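Local coordinates for protein endonuclease IV (Thermus thermophilus, PDB 3AAM) that cleaves phosphodiester bonds at abasic sites in DNA as a metal-dependent repair endonuclease and also acts as a 3'-5' exonuclease, at residues A[104-109]-A[137-142]; A[163-168]-A[199-204]; A[68-73]-A[91-96]; A[30-35]-A[244-249]; A[74-79]-A[115-120]. One frame throughout, in Å; residues are numbered along the deposited sequence.

In the fold
Interactions 1, 2 and 4 lie within the barrel of this TIM-barrel enzyme. Interactions 1 and 2, centres about 8 Å apart, adjoin in the sheet, where strands 135-139 and 165-169 pair. Interaction 3 fastens strand 66-69, the other neighbour of 104-107, to its outer helix, and interaction 4 brings together inward side chains of 31-34 and 244-247, the strands flanking 3-6. Glu139, His204, His69 and Glu248 converge at the end of the barrel that holds manganese and a phosphate ion; the side chain of Glu248 is about 5 Å and that of Glu139 about 6 Å from the metal. Peripheral interaction 5, about 18 Å from the chain centre, reaches interaction 1 through the bond between His108 and Val74.

Interaction 1: residues A[104-109]-A[137-142]; sequences YVVVHP and LVENTA
Strands 104-107 and 137-139 run parallel at 28°, joined by three backbone hydrogen bonds: Leu137 N to Val105 O (2.7 Å) and Val107 N to Leu137 O (3.0 Å), both nearly along the C=O axis, and Glu139 N to Val107 O (3.1 Å). On the face shared by Val106 and Leu137, CD1 of Leu137 lies obliquely by the Tyr104 ring, 3.9 Å from Tyr104 CD1. These strands are the two arms of a right-handed beta-alpha-beta crossover through helix 114-128, one step of the TIM barrel. Beyond the last bond Glu139 crosses Val106 at about a right angle, its CG and OE2 each 3.3 Å from Val106 CG2, while its extended chain carries the carboxylate toward the bound phosphate and manganese-binding His172. An alanine at Glu139, lacking the carboxylate, would probably loosen the cover over Val106 and alter the charge beside the metal pocket. Farther on, Pro109 CD and Thr141 CG2 meet tip to tip at a tight 3.4 Å, and Thr141 OG1 bonds Val148 O.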
# COMPACT_ATOMS: atom_id res chain seq x y z
N TYR A 104 4.15 -4.24 -7.60
CA TYR A 104 3.94 -4.42 -6.17
C TYR A 104 2.54 -4.83 -5.74
O TYR A 104 1.54 -4.42 -6.33
CB TYR A 104 4.28 -3.12 -5.42
CG TYR A 104 5.71 -2.67 -5.57
CD1 TYR A 104 6.75 -3.41 -5.02
CD2 TYR A 104 6.02 -1.50 -6.27
CE1 TYR A 104 8.08 -3.01 -5.18
CE2 TYR A 104 7.34 -1.09 -6.43
CZ TYR A 104 8.36 -1.85 -5.88
OH TYR A 104 9.67 -1.47 -6.05
N VAL A 105 2.49 -5.65 -4.69
CA VAL A 105 1.24 -6.08 -4.07
C VAL A 105 1.46 -5.76 -2.59
O VAL A 105 2.48 -6.14 -2.02
CB VAL A 105 0.99 -7.60 -4.23
CG1 VAL A 105 -0.18 -8.04 -3.35
CG2 VAL A 105 0.71 -7.93 -5.68
N VAL A 106 0.52 -5.05 -1.98
CA VAL A 106 0.65 -4.68 -0.57
C VAL A 106 -0.48 -5.28 0.26
O VAL A 106 -1.63 -5.31 -0.17
CB VAL A 106 0.68 -3.13 -0.42
CG1 VAL A 106 -0.60 -2.52 -0.97
CG2 VAL A 106 0.89 -2.75 1.03
N VAL A 107 -0.14 -5.76 1.45
CA VAL A 107 -1.11 -6.39 2.33
C VAL A 107 -0.85 -6.01 3.78
O VAL A 107 0.29 -5.74 4.15
CB VAL A 107 -1.01 -7.93 2.20
CG1 VAL A 107 0.38 -8.40 2.59
CG2 VAL A 107 -2.06 -8.61 3.07
N HIS A 108 -1.90 -5.97 4.59
CA HIS A 108 -1.68 -5.68 6.00
C HIS A 108 -1.29 -7.03 6.61
O HIS A 108 -1.73 -8.08 6.13
CB HIS A 108 -2.92 -5.04 6.66
CG HIS A 108 -4.17 -5.87 6.59
ND1 HIS A 108 -5.37 -5.43 7.11
CD2 HIS A 108 -4.41 -7.10 6.07
CE1 HIS A 108 -6.30 -6.35 6.91
NE2 HIS A 108 -5.74 -7.37 6.29
N PRO A 109 -0.43 -7.03 7.64
CA PRO A 109 0.03 -8.26 8.30
C PRO A 109 -1.05 -9.18 8.85
O PRO A 109 -0.94 -10.40 8.74
CB PRO A 109 0.94 -7.73 9.40
CG PRO A 109 1.46 -6.47 8.84
CD PRO A 109 0.24 -5.85 8.20
N LEU A 137 4.63 -6.50 -0.41
CA LEU A 137 4.94 -5.51 0.60
C LEU A 137 4.04 -5.70 1.81
O LEU A 137 2.84 -5.91 1.67
CB LEU A 137 4.72 -4.10 0.05
CG LEU A 137 5.46 -3.72 -1.22
CD1 LEU A 137 5.12 -2.29 -1.61
CD2 LEU A 137 6.96 -3.88 -0.99
N VAL A 138 4.63 -5.64 3.00
CA VAL A 138 3.85 -5.77 4.23
C VAL A 138 3.80 -4.38 4.86
O VAL A 138 4.82 -3.70 4.94
CB VAL A 138 4.48 -6.78 5.22
CG1 VAL A 138 4.40 -8.18 4.65
CG2 VAL A 138 5.92 -6.40 5.52
N GLU A 139 2.61 -3.97 5.30
CA GLU A 139 2.45 -2.65 5.90
C GLU A 139 2.62 -2.69 7.41
O GLU A 139 2.37 -3.70 8.05
CB GLU A 139 1.04 -2.10 5.63
CG GLU A 139 0.41 -2.52 4.31
CD GLU A 139 -1.05 -2.08 4.18
OE1 GLU A 139 -1.80 -2.12 5.18
OE2 GLU A 139 -1.45 -1.70 3.06
N ASN A 140 3.06 -1.57 7.97
CA ASN A 140 3.16 -1.47 9.42
C ASN A 140 1.71 -1.18 9.81
O ASN A 140 0.92 -0.70 8.99
CB ASN A 140 4.07 -0.31 9.84
CG ASN A 140 3.65 1.01 9.25
OD1 ASN A 140 3.69 1.20 8.03
ND2 ASN A 140 3.24 1.94 10.10
N THR A 141 1.35 -1.47 11.06
CA THR A 141 -0.02 -1.27 11.51
C THR A 141 -0.16 -0.39 12.74
O THR A 141 0.83 -0.01 13.37
CB THR A 141 -0.68 -2.62 11.82
OG1 THR A 141 -0.03 -3.22 12.94
CG2 THR A 141 -0.57 -3.55 10.62
N ALA A 142 -1.41 -0.08 13.08
CA ALA A 142 -1.71 0.73 14.24
C ALA A 142 -1.45 -0.05 15.53
O ALA A 142 -1.33 0.52 16.61
CB ALA A 142 -3.17 1.18 14.19

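Interaction 2: residues A[163-168]-A[199-204]; sequences PLQVCL and RVPVVH
Gln165 and Arg199 make the most extensive side-chain contact between segments 163-168 and 199-204. They cross at about a right angle, with the amide of Gln165 over one face of the guanidinium, its CD 3.6 Å above that plane and displaced toward the rim; the two planes are 31° apart. Arg199 reaches this position by bending at chi2 and chi3, whereas Gln165 runs extended beyond CG and brings OE1 to 3.4 Å from Pro201 CD. At the other end Cys167, with SG anti to the backbone N (chi1 170°), sets its sulfur over the face of the His204 ring, 3.6 Å from the ring centroid. Between these ends, Val200 CG1 packs against Leu168 CB.

The backbone fixes this spacing. Val166 N donates to Arg199 O at 2.8 Å, nearly along the C=O axis, and His204 N to Leu168 O at 2.7 Å; the bond from Leu168 N to Val202 O is longer and more bent. A water adds an outer link, donating to Leu164 O and accepting from Arg199 NH2. Strands 165-169 and 202-208 are thereby paired in parallel within the TIM barrel, with strands 135-139 and 244-247 beyond them. The contact thus grades from a water-bridged, charged end at the exposed Arg199 to a sulfur-aromatic contact at His204, whose side chain lies about 4 Å from the bound phosphate.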
# COMPACT_ATOMS: atom_id res chain seq x y z
N PRO A 163 11.91 -12.32 0.24
CA PRO A 163 11.95 -11.28 -0.79
C PRO A 163 10.90 -10.21 -0.48
O PRO A 163 10.64 -9.33 -1.30
CB PRO A 163 11.63 -12.05 -2.06
CG PRO A 163 10.62 -13.05 -1.57
CD PRO A 163 11.23 -13.53 -0.26
N LEU A 164 10.30 -10.29 0.70
CA LEU A 164 9.29 -9.32 1.11
C LEU A 164 9.92 -7.97 1.38
O LEU A 164 11.07 -7.88 1.81
CB LEU A 164 8.59 -9.77 2.40
CG LEU A 164 7.84 -11.10 2.42
CD1 LEU A 164 7.43 -11.44 3.85
CD2 LEU A 164 6.62 -11.00 1.53
N GLN A 165 9.16 -6.91 1.12
CA GLN A 165 9.62 -5.57 1.40
C GLN A 165 8.54 -4.88 2.21
O GLN A 165 7.54 -5.51 2.56
CB GLN A 165 9.96 -4.81 0.12
CG GLN A 165 11.28 -5.29 -0.48
CD GLN A 165 11.75 -4.45 -1.64
OE1 GLN A 165 11.82 -3.23 -1.55
NE2 GLN A 165 12.10 -5.11 -2.75
N VAL A 166 8.72 -3.60 2.50
CA VAL A 166 7.77 -2.89 3.35
C VAL A 166 7.07 -1.68 2.76
O VAL A 166 7.62 -0.97 1.92
CB VAL A 166 8.49 -2.45 4.66
CG1 VAL A 166 7.60 -1.51 5.47
CG2 VAL A 166 8.87 -3.67 5.48
N CYS A 167 5.83 -1.47 3.19
CA CYS A 167 5.06 -0.31 2.80
C CYS A 167 4.80 0.46 4.09
O CYS A 167 4.19 -0.06 5.02
CB CYS A 167 3.71 -0.69 2.18
SG CYS A 167 2.62 0.75 1.95
N LEU A 168 5.28 1.69 4.15
CA LEU A 168 5.07 2.51 5.33
C LEU A 168 3.74 3.26 5.23
O LEU A 168 3.49 3.95 4.24
CB LEU A 168 6.18 3.55 5.47
CG LEU A 168 5.87 4.70 6.43
CD1 LEU A 168 5.82 4.18 7.87
CD2 LEU A 168 6.92 5.79 6.28
N ARG A 199 14.28 -0.74 1.39
CA ARG A 199 13.27 -1.78 1.30
C ARG A 199 11.87 -1.23 1.55
O ARG A 199 10.97 -1.97 1.97
CB ARG A 199 13.57 -2.90 2.30
CG ARG A 199 15.01 -3.40 2.26
CD ARG A 199 15.41 -3.92 0.88
NE ARG A 199 14.75 -5.18 0.55
CZ ARG A 199 15.06 -5.92 -0.52
NH1 ARG A 199 16.01 -5.52 -1.35
NH2 ARG A 199 14.42 -7.06 -0.74
N VAL A 200 11.68 0.07 1.32
CA VAL A 200 10.37 0.70 1.50
C VAL A 200 10.06 1.44 0.20
O VAL A 200 10.18 2.67 0.11
CB VAL A 200 10.38 1.72 2.65
CG1 VAL A 200 8.97 2.23 2.90
CG2 VAL A 200 10.95 1.08 3.91
N PRO A 201 9.65 0.70 -0.84
CA PRO A 201 9.33 1.29 -2.14
C PRO A 201 8.04 2.08 -2.25
O PRO A 201 7.91 2.95 -3.12
CB PRO A 201 9.34 0.08 -3.07
CG PRO A 201 8.81 -1.01 -2.19
CD PRO A 201 9.56 -0.78 -0.90
N VAL A 202 7.09 1.79 -1.37
CA VAL A 202 5.80 2.46 -1.41
C VAL A 202 5.40 2.99 -0.04
O VAL A 202 5.61 2.33 0.98
CB VAL A 202 4.69 1.50 -1.91
CG1 VAL A 202 3.36 2.23 -1.95
CG2 VAL A 202 5.05 0.95 -3.28
N VAL A 203 4.82 4.18 -0.04
CA VAL A 203 4.35 4.81 1.18
C VAL A 203 2.86 5.10 1.07
O VAL A 203 2.42 5.69 0.07
CB VAL A 203 5.08 6.15 1.45
CG1 VAL A 203 4.46 6.83 2.68
CG2 VAL A 203 6.57 5.93 1.65
N HIS A 204 2.08 4.66 2.04
CA HIS A 204 0.66 4.99 2.06
C HIS A 204 0.66 6.24 2.93
O HIS A 204 0.69 6.16 4.16
CB HIS A 204 -0.18 3.88 2.71
CG HIS A 204 -0.43 2.70 1.82
ND1 HIS A 204 -0.44 2.80 0.44
CD2 HIS A 204 -0.73 1.42 2.11
CE1 HIS A 204 -0.73 1.61 -0.08
NE2 HIS A 204 -0.92 0.76 0.91
O HOH W 1 13.70 -8.58 1.45

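Interaction 3: residues A[68-73]-A[91-96]; sequences IHASYL and ADDLEK. With PO4 (phosphate ion), chain C.
Asp93 projects from helix 91-96 toward the end of strand 68-69 with CG anti to its carbonyl carbon (chi1 -69°), so that OD2 comes to 3.2 Å from Ala70 CB. Two waters complete this approach: one donates to His69 O and Asp93 OD1, the other accepts from Ser71 N and donates to Asp93 OD2 at 2.6 Å. Lys36 adds a salt bridge to OD1. Ile68 CG2 lies against Asp93 CB.

The CB of His69 points away from the helix, with CG anti to the backbone N. Its ND1 donates in the ring plane to a lone pair of Ala70 O (2.6 Å), fixing the ring's rotation so that NE2 donates to phosphate O2 (2.9 Å). A leucine at His69, without either ring nitrogen, would probably leave the phosphate less firmly held and disturb the pocket. Ser71 OG, accepting from Leu73 N, forms an ST turn and also hydrogen-bonds Pro38 O. Such a strand end, packed against the next helix and turned to a ligand, belongs to the beta-alpha-beta unit of a TIM barrel.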
# COMPACT_ATOMS: atom_id res chain seq x y z
N ILE A 68 -1.02 -3.18 -6.33
CA ILE A 68 -2.27 -3.90 -6.11
C ILE A 68 -2.39 -4.10 -4.61
O ILE A 68 -1.46 -4.59 -3.97
CB ILE A 68 -2.28 -5.27 -6.84
CG1 ILE A 68 -2.65 -5.04 -8.31
CG2 ILE A 68 -3.27 -6.22 -6.17
CD1 ILE A 68 -2.65 -6.30 -9.17
N HIS A 69 -3.51 -3.68 -4.05
CA HIS A 69 -3.75 -3.81 -2.62
C HIS A 69 -4.59 -5.07 -2.37
O HIS A 69 -5.57 -5.30 -3.06
CB HIS A 69 -4.51 -2.59 -2.08
CG HIS A 69 -4.37 -2.38 -0.61
ND1 HIS A 69 -4.69 -3.34 0.32
CD2 HIS A 69 -3.92 -1.31 0.10
CE1 HIS A 69 -4.45 -2.88 1.54
NE2 HIS A 69 -3.98 -1.65 1.43
N ALA A 70 -4.18 -5.87 -1.39
CA ALA A 70 -4.92 -7.08 -1.03
C ALA A 70 -6.14 -6.62 -0.24
O ALA A 70 -6.15 -5.52 0.31
CB ALA A 70 -4.05 -8.00 -0.18
N SER A 71 -7.17 -7.46 -0.17
CA SER A 71 -8.36 -7.08 0.58
C SER A 71 -8.11 -7.06 2.08
O SER A 71 -7.19 -7.72 2.57
CB SER A 71 -9.50 -8.06 0.30
OG SER A 71 -10.57 -7.82 1.20
N TYR A 72 -8.93 -6.31 2.80
CA TYR A 72 -8.82 -6.22 4.24
C TYR A 72 -9.21 -7.57 4.83
O TYR A 72 -8.92 -7.87 5.99
CB TYR A 72 -9.75 -5.12 4.77
CG TYR A 72 -11.21 -5.37 4.46
CD1 TYR A 72 -11.99 -6.18 5.28
CD2 TYR A 72 -11.81 -4.81 3.33
CE1 TYR A 72 -13.33 -6.43 4.98
CE2 TYR A 72 -13.14 -5.05 3.02
CZ TYR A 72 -13.90 -5.86 3.85
OH TYR A 72 -15.22 -6.10 3.55
N LEU A 73 -9.88 -8.38 4.02
CA LEU A 73 -10.33 -9.70 4.44
C LEU A 73 -9.16 -10.62 4.74
O LEU A 73 -9.27 -11.53 5.55
CB LEU A 73 -11.19 -10.35 3.35
CG LEU A 73 -12.57 -9.74 3.10
CD1 LEU A 73 -13.25 -10.48 1.96
CD2 LEU A 73 -13.40 -9.81 4.37
N ALA A 91 -2.45 -15.03 -2.88
CA ALA A 91 -1.76 -15.67 -4.00
C ALA A 91 -2.42 -15.19 -5.29
O ALA A 91 -1.74 -14.96 -6.29
CB ALA A 91 -1.85 -17.18 -3.89
N ASP A 92 -3.74 -15.05 -5.25
CA ASP A 92 -4.48 -14.58 -6.42
C ASP A 92 -4.03 -13.16 -6.76
O ASP A 92 -3.81 -12.84 -7.93
CB ASP A 92 -5.99 -14.60 -6.15
CG ASP A 92 -6.79 -13.86 -7.21
OD1 ASP A 92 -6.81 -14.31 -8.38
OD2 ASP A 92 -7.39 -12.82 -6.88
N ASP A 93 -3.90 -12.31 -5.74
CA ASP A 93 -3.46 -10.93 -5.97
C ASP A 93 -2.10 -10.92 -6.66
O ASP A 93 -1.88 -10.15 -7.59
CB ASP A 93 -3.34 -10.15 -4.66
CG ASP A 93 -4.67 -9.88 -3.99
OD1 ASP A 93 -5.67 -9.65 -4.71
OD2 ASP A 93 -4.71 -9.87 -2.74
N LEU A 94 -1.20 -11.77 -6.20
CA LEU A 94 0.15 -11.84 -6.77
C LEU A 94 0.14 -12.35 -8.21
O LEU A 94 0.88 -11.85 -9.05
CB LEU A 94 1.03 -12.73 -5.89
CG LEU A 94 1.35 -12.17 -4.51
CD1 LEU A 94 1.88 -13.26 -3.60
CD2 LEU A 94 2.35 -11.03 -4.64
N GLU A 95 -0.68 -13.36 -8.47
CA GLU A 95 -0.80 -13.94 -9.80
C GLU A 95 -1.38 -12.91 -10.78
O GLU A 95 -0.90 -12.78 -11.91
CB GLU A 95 -1.68 -15.19 -9.75
CG GLU A 95 -1.01 -16.37 -9.06
CD GLU A 95 -2.00 -17.37 -8.48
OE1 GLU A 95 -3.18 -17.35 -8.89
OE2 GLU A 95 -1.60 -18.18 -7.61
N LYS A 96 -2.40 -12.18 -10.33
CA LYS A 96 -3.02 -11.17 -11.16
C LYS A 96 -2.02 -10.04 -11.42
O LYS A 96 -1.91 -9.54 -12.54
CB LYS A 96 -4.29 -10.63 -10.48
CG LYS A 96 -5.43 -11.66 -10.36
CD LYS A 96 -6.11 -11.88 -11.70
CE LYS A 96 -6.93 -13.18 -11.74
NZ LYS A 96 -8.01 -13.26 -10.73
P PO4 C . -4.94 -0.31 4.65
O1 PO4 C . -6.41 -0.39 4.08
O2 PO4 C . -3.99 0.31 3.56
O3 PO4 C . -4.93 0.59 5.92
O4 PO4 C . -4.45 -1.75 5.04
O HOH W 2 -6.99 -7.34 -4.33
O HOH W 3 -7.02 -9.91 -1.51

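Interaction 4: residues A[30-35]-A[244-249]; sequences AFQIFA and VFILET
The interior of the TIM barrel brings strands 31-34 and 244-247 together, although they are not paired with each other in the sheet: strand 3-6 pairs with 244-247, and Gln32 makes backbone bonds to Phe6 and Leu8. At one end Ala30 CB meets Val244 CG1 at 3.7 Å. Ile246 then bridges toward 31-34 with both branches, CD1 lying 3.9 Å from Phe31 CA and CG2 3.9 Å from Gln32 CB. These apolar contacts lie inside the barrel wall, and polar groups follow toward Glu248. Gln32, CG anti to the backbone N (chi1 176°) and extended beyond it, crosses Ile246 obliquely and carries its amide to Glu248. NE2 donates to Glu248 OE2 at 2.9 Å in an almost straight bond (171°), using the anti lone pair of that oxygen, with OE2 in the amide plane and the carboxylate turned 69° from it. The bond probably helps orient the carboxylate next to the bound phosphate. Glu248 also accepts from His219, a manganese ligand, through its backbone O.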
# COMPACT_ATOMS: atom_id res chain seq x y z
N ALA A 30 1.34 7.79 -10.29
CA ALA A 30 1.34 6.46 -9.70
C ALA A 30 -0.09 6.16 -9.31
O ALA A 30 -0.90 7.07 -9.15
CB ALA A 30 2.24 6.42 -8.47
N PHE A 31 -0.43 4.88 -9.19
CA PHE A 31 -1.78 4.52 -8.78
C PHE A 31 -1.86 3.13 -8.14
O PHE A 31 -0.93 2.33 -8.24
CB PHE A 31 -2.77 4.64 -9.95
CG PHE A 31 -2.62 3.59 -11.01
CD1 PHE A 31 -3.34 2.40 -10.95
CD2 PHE A 31 -1.76 3.79 -12.09
CE1 PHE A 31 -3.21 1.42 -11.95
CE2 PHE A 31 -1.62 2.83 -13.09
CZ PHE A 31 -2.35 1.64 -13.02
N GLN A 32 -2.97 2.88 -7.47
CA GLN A 32 -3.20 1.62 -6.78
C GLN A 32 -4.61 1.13 -7.08
O GLN A 32 -5.52 1.93 -7.24
CB GLN A 32 -3.02 1.85 -5.28
CG GLN A 32 -3.33 0.65 -4.40
CD GLN A 32 -3.00 0.92 -2.94
OE1 GLN A 32 -1.83 0.89 -2.55
NE2 GLN A 32 -4.02 1.20 -2.15
N ILE A 33 -4.76 -0.19 -7.15
CA ILE A 33 -6.05 -0.81 -7.41
C ILE A 33 -6.14 -2.12 -6.64
O ILE A 33 -5.16 -2.57 -6.05
CB ILE A 33 -6.21 -1.19 -8.90
CG1 ILE A 33 -5.04 -2.09 -9.33
CG2 ILE A 33 -6.26 0.07 -9.77
CD1 ILE A 33 -5.23 -2.72 -10.71
N PHE A 34 -7.34 -2.70 -6.62
CA PHE A 34 -7.55 -4.00 -5.99
C PHE A 34 -7.52 -4.94 -7.18
O PHE A 34 -7.61 -4.49 -8.33
CB PHE A 34 -8.93 -4.10 -5.33
CG PHE A 34 -9.07 -3.31 -4.06
CD1 PHE A 34 -8.20 -3.52 -2.99
CD2 PHE A 34 -10.10 -2.39 -3.91
CE1 PHE A 34 -8.35 -2.82 -1.79
CE2 PHE A 34 -10.27 -1.68 -2.71
CZ PHE A 34 -9.39 -1.90 -1.66
N ALA A 35 -7.38 -6.24 -6.93
CA ALA A 35 -7.38 -7.23 -8.01
C ALA A 35 -8.77 -7.85 -8.14
O ALA A 35 -9.03 -8.63 -9.06
CB ALA A 35 -6.33 -8.31 -7.73
N VAL A 244 7.21 5.78 -4.30
CA VAL A 244 5.82 5.91 -4.71
C VAL A 244 4.94 6.20 -3.50
O VAL A 244 4.99 5.48 -2.50
CB VAL A 244 5.34 4.61 -5.37
CG1 VAL A 244 3.85 4.66 -5.64
CG2 VAL A 244 6.11 4.39 -6.66
N PHE A 245 4.13 7.25 -3.59
CA PHE A 245 3.24 7.65 -2.51
C PHE A 245 1.79 7.50 -2.94
O PHE A 245 1.37 8.06 -3.95
CB PHE A 245 3.52 9.10 -2.11
CG PHE A 245 4.86 9.30 -1.46
CD1 PHE A 245 4.98 9.35 -0.08
CD2 PHE A 245 6.01 9.43 -2.23
CE1 PHE A 245 6.22 9.52 0.54
CE2 PHE A 245 7.26 9.60 -1.63
CZ PHE A 245 7.36 9.65 -0.25
N ILE A 246 1.02 6.74 -2.16
CA ILE A 246 -0.39 6.51 -2.44
C ILE A 246 -1.26 6.93 -1.27
O ILE A 246 -1.03 6.52 -0.13
CB ILE A 246 -0.67 5.00 -2.73
CG1 ILE A 246 0.08 4.55 -3.98
CG2 ILE A 246 -2.16 4.76 -2.90
CD1 ILE A 246 -0.35 5.26 -5.27
N LEU A 247 -2.26 7.76 -1.55
CA LEU A 247 -3.20 8.22 -0.52
C LEU A 247 -4.41 7.29 -0.63
O LEU A 247 -4.83 6.96 -1.74
CB LEU A 247 -3.62 9.67 -0.80
CG LEU A 247 -4.63 10.27 0.19
CD1 LEU A 247 -4.03 10.32 1.60
CD2 LEU A 247 -5.01 11.66 -0.27
N GLU A 248 -4.93 6.87 0.52
CA GLU A 248 -6.08 5.96 0.55
C GLU A 248 -7.22 6.59 1.34
O GLU A 248 -7.42 6.29 2.51
CB GLU A 248 -5.68 4.64 1.21
CG GLU A 248 -4.44 3.98 0.62
CD GLU A 248 -4.06 2.71 1.36
OE1 GLU A 248 -3.98 2.75 2.61
OE2 GLU A 248 -3.84 1.67 0.70
N THR A 249 -7.97 7.48 0.69
CA THR A 249 -9.08 8.16 1.33
C THR A 249 -10.26 8.24 0.38
O THR A 249 -10.14 7.89 -0.79
CB THR A 249 -8.65 9.58 1.76
OG1 THR A 249 -8.21 10.30 0.60
CG2 THR A 249 -7.53 9.51 2.78

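Interaction 5: residues A[74-79]-A[115-120]; sequences VNLGAE and ERVKEG
Leu76, Gly77 and Val117 make the close part of this contact, where loop 74-79 lies against helix 115-120. Val117 CG2 sits 3.7 Å from Gly77 CA, a fit that glycine probably eases, since a CB there would crowd the same methyl. Leu76 CD2 rests 4.0 Å from Gly120 C, and a CB on Gly120 would press on Leu76. The loop holds its shape by a type I turn from Asn75 to Ala78 and an Asx turn, Gly77 N donating to Asn75 OD1.

The outer part is looser and polar. Arg116, CG anti to the backbone N (chi1 180°) and bent at chi2, brings the edge of its guanidinium to Ala78 O: NE donates at 2.9 Å in the guanidinium plane though from above that of the carbonyl, and NH2 adds a weak bond. NH1 forms a salt bridge with Glu119 OE1 (3.0 Å). Glu79 OE2, 4.1 Å from Arg116 NE and well out of the guanidinium plane, is near in charge only; its salt bridge is with Arg113. Trp83 of helix 82-100 makes a cation-pi contact with Arg116, while Val117 touches Leu158 of helix 152-159, so the loop after strand 66-69 packs on helix 114-128 between these outer helices.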
# COMPACT_ATOMS: atom_id res chain seq x y z
N VAL A 74 -8.04 -10.38 4.07
CA VAL A 74 -6.87 -11.22 4.26
C VAL A 74 -6.28 -11.09 5.66
O VAL A 74 -5.95 -9.99 6.11
CB VAL A 74 -5.78 -10.88 3.22
CG1 VAL A 74 -4.55 -11.75 3.46
CG2 VAL A 74 -6.32 -11.10 1.82
N ASN A 75 -6.17 -12.21 6.36
CA ASN A 75 -5.58 -12.22 7.70
C ASN A 75 -4.57 -13.35 7.78
O ASN A 75 -4.91 -14.49 8.11
CB ASN A 75 -6.64 -12.39 8.78
CG ASN A 75 -6.04 -12.36 10.18
OD1 ASN A 75 -4.84 -12.16 10.35
ND2 ASN A 75 -6.88 -12.55 11.19
N LEU A 76 -3.32 -13.04 7.47
CA LEU A 76 -2.25 -14.02 7.48
C LEU A 76 -1.89 -14.51 8.88
O LEU A 76 -1.07 -15.42 9.02
CB LEU A 76 -1.01 -13.45 6.80
CG LEU A 76 -1.22 -12.96 5.36
CD1 LEU A 76 0.04 -12.24 4.90
CD2 LEU A 76 -1.55 -14.13 4.44
N GLY A 77 -2.50 -13.92 9.90
CA GLY A 77 -2.22 -14.33 11.26
C GLY A 77 -3.27 -15.26 11.83
O GLY A 77 -3.13 -15.75 12.95
N ALA A 78 -4.32 -15.52 11.06
CA ALA A 78 -5.41 -16.38 11.52
C ALA A 78 -4.94 -17.80 11.82
O ALA A 78 -4.15 -18.37 11.07
CB ALA A 78 -6.53 -16.42 10.48
N GLU A 79 -5.45 -18.36 12.91
CA GLU A 79 -5.12 -19.73 13.29
C GLU A 79 -6.09 -20.69 12.61
O GLU A 79 -5.72 -21.81 12.26
CB GLU A 79 -5.20 -19.90 14.81
CG GLU A 79 -4.01 -19.31 15.57
CD GLU A 79 -2.69 -19.97 15.19
OE1 GLU A 79 -2.61 -21.21 15.25
OE2 GLU A 79 -1.74 -19.24 14.85
N GLU A 115 4.93 -15.11 13.70
CA GLU A 115 5.44 -16.27 12.98
C GLU A 115 4.41 -16.83 12.00
O GLU A 115 4.77 -17.33 10.93
CB GLU A 115 5.87 -17.37 13.96
CG GLU A 115 7.04 -16.98 14.85
CD GLU A 115 6.62 -16.31 16.15
OE1 GLU A 115 5.47 -15.82 16.24
OE2 GLU A 115 7.44 -16.28 17.09
N ARG A 116 3.14 -16.76 12.37
CA ARG A 116 2.06 -17.26 11.52
C ARG A 116 1.93 -16.35 10.29
O ARG A 116 1.66 -16.83 9.18
CB ARG A 116 0.75 -17.29 12.31
CG ARG A 116 -0.47 -17.78 11.54
CD ARG A 116 -0.32 -19.22 11.06
NE ARG A 116 -1.62 -19.82 10.81
CZ ARG A 116 -1.81 -21.03 10.29
NH1 ARG A 116 -0.77 -21.79 9.96
NH2 ARG A 116 -3.04 -21.49 10.12
N VAL A 117 2.11 -15.05 10.49
CA VAL A 117 2.02 -14.09 9.40
C VAL A 117 3.13 -14.35 8.38
O VAL A 117 2.88 -14.38 7.18
CB VAL A 117 2.12 -12.64 9.93
CG1 VAL A 117 2.22 -11.67 8.77
CG2 VAL A 117 0.90 -12.31 10.77
N LYS A 118 4.36 -14.53 8.87
CA LYS A 118 5.48 -14.79 7.97
C LYS A 118 5.20 -16.07 7.20
O LYS A 118 5.40 -16.14 5.99
CB LYS A 118 6.78 -14.91 8.77
CG LYS A 118 8.03 -14.95 7.91
CD LYS A 118 9.28 -14.73 8.75
CE LYS A 118 10.49 -14.40 7.88
NZ LYS A 118 11.68 -14.05 8.72
N GLU A 119 4.72 -17.10 7.90
CA GLU A 119 4.40 -18.37 7.26
C GLU A 119 3.38 -18.13 6.14
O GLU A 119 3.52 -18.65 5.03
CB GLU A 119 3.84 -19.37 8.28
CG GLU A 119 3.30 -20.64 7.63
CD GLU A 119 2.66 -21.59 8.61
OE1 GLU A 119 2.12 -21.12 9.63
OE2 GLU A 119 2.68 -22.82 8.35
N GLY A 120 2.35 -17.34 6.44
CA GLY A 120 1.33 -17.04 5.45
C GLY A 120 1.85 -16.28 4.24
O GLY A 120 1.54 -16.63 3.10